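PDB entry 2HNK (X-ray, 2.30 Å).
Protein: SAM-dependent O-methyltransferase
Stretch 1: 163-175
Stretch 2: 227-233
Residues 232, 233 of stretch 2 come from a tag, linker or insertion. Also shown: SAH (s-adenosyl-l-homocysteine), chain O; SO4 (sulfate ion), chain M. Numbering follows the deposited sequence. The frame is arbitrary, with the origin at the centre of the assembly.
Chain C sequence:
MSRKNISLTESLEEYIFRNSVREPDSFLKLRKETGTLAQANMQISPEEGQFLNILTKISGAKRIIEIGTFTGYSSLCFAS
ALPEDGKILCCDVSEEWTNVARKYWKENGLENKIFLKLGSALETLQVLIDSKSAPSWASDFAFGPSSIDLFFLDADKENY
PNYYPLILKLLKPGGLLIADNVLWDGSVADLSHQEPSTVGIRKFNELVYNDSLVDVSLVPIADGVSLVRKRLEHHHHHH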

# COMPACT_ATOMS: atom_id res chain seq x y z
N TYR C 163 -14.42 15.50 -7.74
CA TYR C 163 -13.20 15.74 -6.96
C TYR C 163 -11.96 15.38 -7.77
O TYR C 163 -10.94 16.07 -7.71
CB TYR C 163 -13.24 14.98 -5.63
CG TYR C 163 -14.30 15.50 -4.67
CD1 TYR C 163 -14.27 16.83 -4.24
CD2 TYR C 163 -15.32 14.67 -4.19
CE1 TYR C 163 -15.22 17.33 -3.36
CE2 TYR C 163 -16.29 15.16 -3.30
CZ TYR C 163 -16.23 16.49 -2.90
OH TYR C 163 -17.17 17.02 -2.04
N TYR C 164 -12.08 14.31 -8.56
CA TYR C 164 -10.95 13.73 -9.30
C TYR C 164 -10.08 14.74 -10.08
O TYR C 164 -8.88 14.83 -9.82
CB TYR C 164 -11.43 12.57 -10.17
CG TYR C 164 -10.30 11.84 -10.86
CD1 TYR C 164 -9.37 11.09 -10.14
CD2 TYR C 164 -10.17 11.89 -12.25
CE1 TYR C 164 -8.33 10.43 -10.78
CE2 TYR C 164 -9.13 11.23 -12.90
CZ TYR C 164 -8.21 10.50 -12.16
OH TYR C 164 -7.19 9.84 -12.80
N PRO C 165 -10.67 15.50 -11.03
CA PRO C 165 -9.83 16.47 -11.77
C PRO C 165 -9.15 17.51 -10.88
O PRO C 165 -8.01 17.89 -11.16
CB PRO C 165 -10.81 17.13 -12.76
CG PRO C 165 -12.19 16.82 -12.21
CD PRO C 165 -12.07 15.50 -11.52
N LEU C 166 -9.81 17.95 -9.82
CA LEU C 166 -9.24 18.90 -8.85
C LEU C 166 -8.07 18.31 -8.04
O LEU C 166 -7.07 19.01 -7.75
CB LEU C 166 -10.33 19.42 -7.89
CG LEU C 166 -11.65 20.02 -8.42
CD1 LEU C 166 -12.58 20.36 -7.25
CD2 LEU C 166 -11.43 21.25 -9.30
N ILE C 167 -8.21 17.04 -7.65
CA ILE C 167 -7.15 16.30 -6.96
C ILE C 167 -5.93 16.20 -7.85
O ILE C 167 -4.81 16.43 -7.42
CB ILE C 167 -7.64 14.87 -6.57
CG1 ILE C 167 -8.70 14.95 -5.45
CG2 ILE C 167 -6.46 13.96 -6.18
CD1 ILE C 167 -9.58 13.73 -5.35
N LEU C 168 -6.17 15.87 -9.12
CA LEU C 168 -5.12 15.62 -10.08
C LEU C 168 -4.34 16.89 -10.39
O LEU C 168 -3.14 16.84 -10.66
CB LEU C 168 -5.74 15.05 -11.35
CG LEU C 168 -5.17 13.76 -11.93
CD1 LEU C 168 -5.03 12.69 -10.85
CD2 LEU C 168 -6.05 13.28 -13.08
N LYS C 169 -5.04 18.03 -10.37
CA LYS C 169 -4.44 19.34 -10.58
C LYS C 169 -3.62 19.78 -9.35
O LYS C 169 -2.53 20.34 -9.50
CB LYS C 169 -5.54 20.36 -10.93
CG LYS C 169 -5.03 21.78 -11.20
CD LYS C 169 -5.49 22.29 -12.57
CE LYS C 169 -4.68 21.65 -13.70
NZ LYS C 169 -5.38 21.73 -15.03
N LEU C 170 -4.14 19.50 -8.16
CA LEU C 170 -3.42 19.86 -6.93
C LEU C 170 -2.22 18.95 -6.65
O LEU C 170 -1.26 19.38 -6.03
CB LEU C 170 -4.36 19.90 -5.73
CG LEU C 170 -5.24 21.15 -5.62
CD1 LEU C 170 -6.44 20.89 -4.73
CD2 LEU C 170 -4.44 22.37 -5.12
N LEU C 171 -2.30 17.70 -7.09
CA LEU C 171 -1.21 16.74 -6.86
C LEU C 171 0.02 17.04 -7.70
O LEU C 171 -0.09 17.34 -8.88
CB LEU C 171 -1.66 15.30 -7.17
CG LEU C 171 -2.41 14.45 -6.15
CD1 LEU C 171 -2.75 13.10 -6.78
CD2 LEU C 171 -1.62 14.25 -4.86
N LYS C 172 1.19 16.94 -7.07
CA LYS C 172 2.47 16.95 -7.77
C LYS C 172 2.59 15.69 -8.63
O LYS C 172 2.01 14.66 -8.29
CB LYS C 172 3.63 16.98 -6.78
CG LYS C 172 3.66 18.16 -5.81
CD LYS C 172 4.89 18.04 -4.94
CE LYS C 172 4.80 18.91 -3.72
NZ LYS C 172 5.94 18.56 -2.83
N PRO C 173 3.35 15.76 -9.74
CA PRO C 173 3.65 14.52 -10.46
C PRO C 173 4.29 13.51 -9.50
O PRO C 173 5.07 13.90 -8.64
CB PRO C 173 4.65 14.97 -11.53
CG PRO C 173 4.25 16.41 -11.80
CD PRO C 173 3.94 16.93 -10.42
N GLY C 174 3.91 12.24 -9.62
CA GLY C 174 4.37 11.24 -8.67
C GLY C 174 3.57 11.17 -7.37
O GLY C 174 3.75 10.25 -6.58
N GLY C 175 2.67 12.15 -7.17
CA GLY C 175 1.81 12.18 -5.99
C GLY C 175 0.76 11.08 -5.95
O GLY C 175 0.47 10.44 -6.97
N LEU C 227 -5.38 2.93 -4.71
CA LEU C 227 -4.13 3.67 -4.70
C LEU C 227 -3.95 4.19 -6.11
O LEU C 227 -3.75 3.41 -7.04
CB LEU C 227 -2.98 2.75 -4.28
CG LEU C 227 -3.14 2.10 -2.90
CD1 LEU C 227 -1.95 1.22 -2.56
CD2 LEU C 227 -3.37 3.16 -1.81
N VAL C 228 -4.06 5.51 -6.25
CA VAL C 228 -4.01 6.16 -7.56
C VAL C 228 -2.81 7.10 -7.63
O VAL C 228 -2.82 8.20 -7.06
CB VAL C 228 -5.33 6.93 -7.87
CG1 VAL C 228 -5.31 7.49 -9.28
CG2 VAL C 228 -6.54 6.06 -7.68
N ARG C 229 -1.78 6.68 -8.35
CA ARG C 229 -0.56 7.47 -8.45
C ARG C 229 -0.51 8.28 -9.74
O ARG C 229 -0.64 7.74 -10.83
CB ARG C 229 0.68 6.58 -8.32
CG ARG C 229 1.98 7.35 -8.25
CD ARG C 229 3.18 6.43 -8.44
NE ARG C 229 4.39 7.19 -8.75
CZ ARG C 229 4.83 7.44 -9.98
NH1 ARG C 229 4.17 6.99 -11.05
NH2 ARG C 229 5.94 8.14 -10.15
N LYS C 230 -0.34 9.59 -9.60
CA LYS C 230 -0.17 10.49 -10.73
C LYS C 230 1.22 10.26 -11.29
O LYS C 230 2.21 10.30 -10.57
CB LYS C 230 -0.35 11.95 -10.29
CG LYS C 230 -0.27 12.98 -11.42
CD LYS C 230 -0.40 14.38 -10.87
CE LYS C 230 -0.31 15.43 -11.96
NZ LYS C 230 -0.58 16.80 -11.44
N ARG C 231 1.29 9.97 -12.59
CA ARG C 231 2.56 9.66 -13.23
C ARG C 231 3.39 10.91 -13.48
O ARG C 231 2.86 12.03 -13.51
CB ARG C 231 2.32 8.90 -14.54
CG ARG C 231 1.57 7.60 -14.31
CD ARG C 231 1.17 6.97 -15.61
NE ARG C 231 2.34 6.49 -16.34
CZ ARG C 231 2.31 5.59 -17.31
NH1 ARG C 231 1.15 5.06 -17.69
NH2 ARG C 231 3.44 5.23 -17.91
N LEU C 232 4.70 10.72 -13.62
CA LEU C 232 5.63 11.81 -13.84
C LEU C 232 5.47 12.39 -15.24
O LEU C 232 4.95 11.72 -16.15
CB LEU C 232 7.06 11.34 -13.61
CG LEU C 232 7.41 10.76 -12.23
CD1 LEU C 232 8.76 10.07 -12.29
CD2 LEU C 232 7.39 11.82 -11.14
N GLU C 233 5.91 13.64 -15.39
CA GLU C 233 5.85 14.40 -16.66
C GLU C 233 4.43 14.52 -17.21
O GLU C 233 4.23 14.81 -18.39
CB GLU C 233 6.81 13.81 -17.71
N SAH O . -12.23 10.10 7.06
CA SAH O . -13.29 9.88 8.10
CB SAH O . -14.58 9.40 7.43
CG SAH O . -15.21 10.42 6.48
SD SAH O . -17.01 10.27 6.51
C SAH O . -12.86 8.94 9.23
O SAH O . -13.59 8.76 10.22
OXT SAH O . -11.79 8.34 9.20
C5' SAH O . -17.30 11.61 5.33
C4' SAH O . -17.24 13.02 5.90
O4' SAH O . -17.23 13.94 4.83
C3' SAH O . -18.44 13.36 6.77
O3' SAH O . -17.98 13.83 8.01
C2' SAH O . -19.18 14.48 6.05
O2' SAH O . -19.58 15.48 6.97
C1' SAH O . -18.12 15.01 5.09
N9 SAH O . -18.68 15.56 3.83
C8 SAH O . -19.84 15.23 3.18
N7 SAH O . -19.96 16.00 2.08
C5 SAH O . -18.89 16.82 2.00
C6 SAH O . -18.49 17.81 1.10
N6 SAH O . -19.24 18.10 0.04
N1 SAH O . -17.32 18.50 1.30
C2 SAH O . -16.52 18.22 2.40
N3 SAH O . -16.91 17.24 3.30
C4 SAH O . -18.07 16.56 3.11
S SO4 M . 6.15 6.95 -14.12
O1 SO4 M . 5.39 7.96 -13.40
O2 SO4 M . 5.33 5.76 -14.34
O3 SO4 M . 6.54 7.51 -15.40
O4 SO4 M . 7.32 6.58 -13.34
O HOH W 1 5.63 8.37 -6.85

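This is a mainly polar contact in which one lysine, Lys-230, ties the end of a helix and the turn after it to the end of a strand, with a small apolar fringe.

Lys-230 gives up more surface to the other stretch than any other residue here. Its side chain is fully extended, with all four chi angles t. This carries the ammonium group to the C-terminal end of helix 163-170. There NZ donates to two backbone carbonyls: Lys-230 NZ to Leu-168 O is 2.7 Å, and Lys-230 NZ to Leu-171 O is also 2.7 Å. Leu-168 O is in the last turn of the helix and receives no helical bond from Lys-172 N, so the ammonium can take that place. Leu-171 O lies just past the helix. Leu-171 is the first residue to leave helical angles. The aliphatic part of the lysine packs on the way, with Leu-171 CB 4.0 Å from Lys-230 CD.

The backbone of Lys-230 is used as well. Lys-230 N donates to Gly-175 O at 2.9 Å with good geometry. In the other direction, Gly-174 N donates to Lys-230 O at 2.7 Å, but the angle of 129° makes this bond weak. Beside the first bond, Arg-229 CA lies 3.5 Å from Gly-175 O in a CA-H...O contact.

Both glycines belong to a type II turn from Lys-172 to Gly-175, closed by Gly-175 N to Lys-172 O at 2.8 Å. Gly-174 has phi/psi of 83/-9, where a CB would jam against the preceding carbonyl. An ideal CB on Gly-174 would also lie 3.2 Å from CD2 of Leu-232, a tag residue, but the backbone angles alone already call for glycine. At Gly-175 an ideal CB would clash with Lys-172 O.

The bare CA of Gly-174 lies over one face of the Arg-229 guanidinium, 3.8 Å from Arg-229 NH2. A water joins the same two residues: it donates to Gly-174 O at 2.7 Å and accepts from Arg-229 NE at 2.6 Å. At the guanidinium edge, Arg-229 NH1 donates to sulfate O1 at 2.8 Å. Leu-232 N donates to the same O1 at 2.9 Å. The sulfate probably comes from the crystallisation liquor.

Apolar packing is modest. Val-228 CG1 meets the edge of the Tyr-164 ring, 4.5 Å from Tyr-164 CE1. At the exposed end, Pro-173 CB is 4.2 Å from Leu-232 CD2. Leu-232 comes from an expression tag, so this last contact belongs to the construct and not to the natural protein.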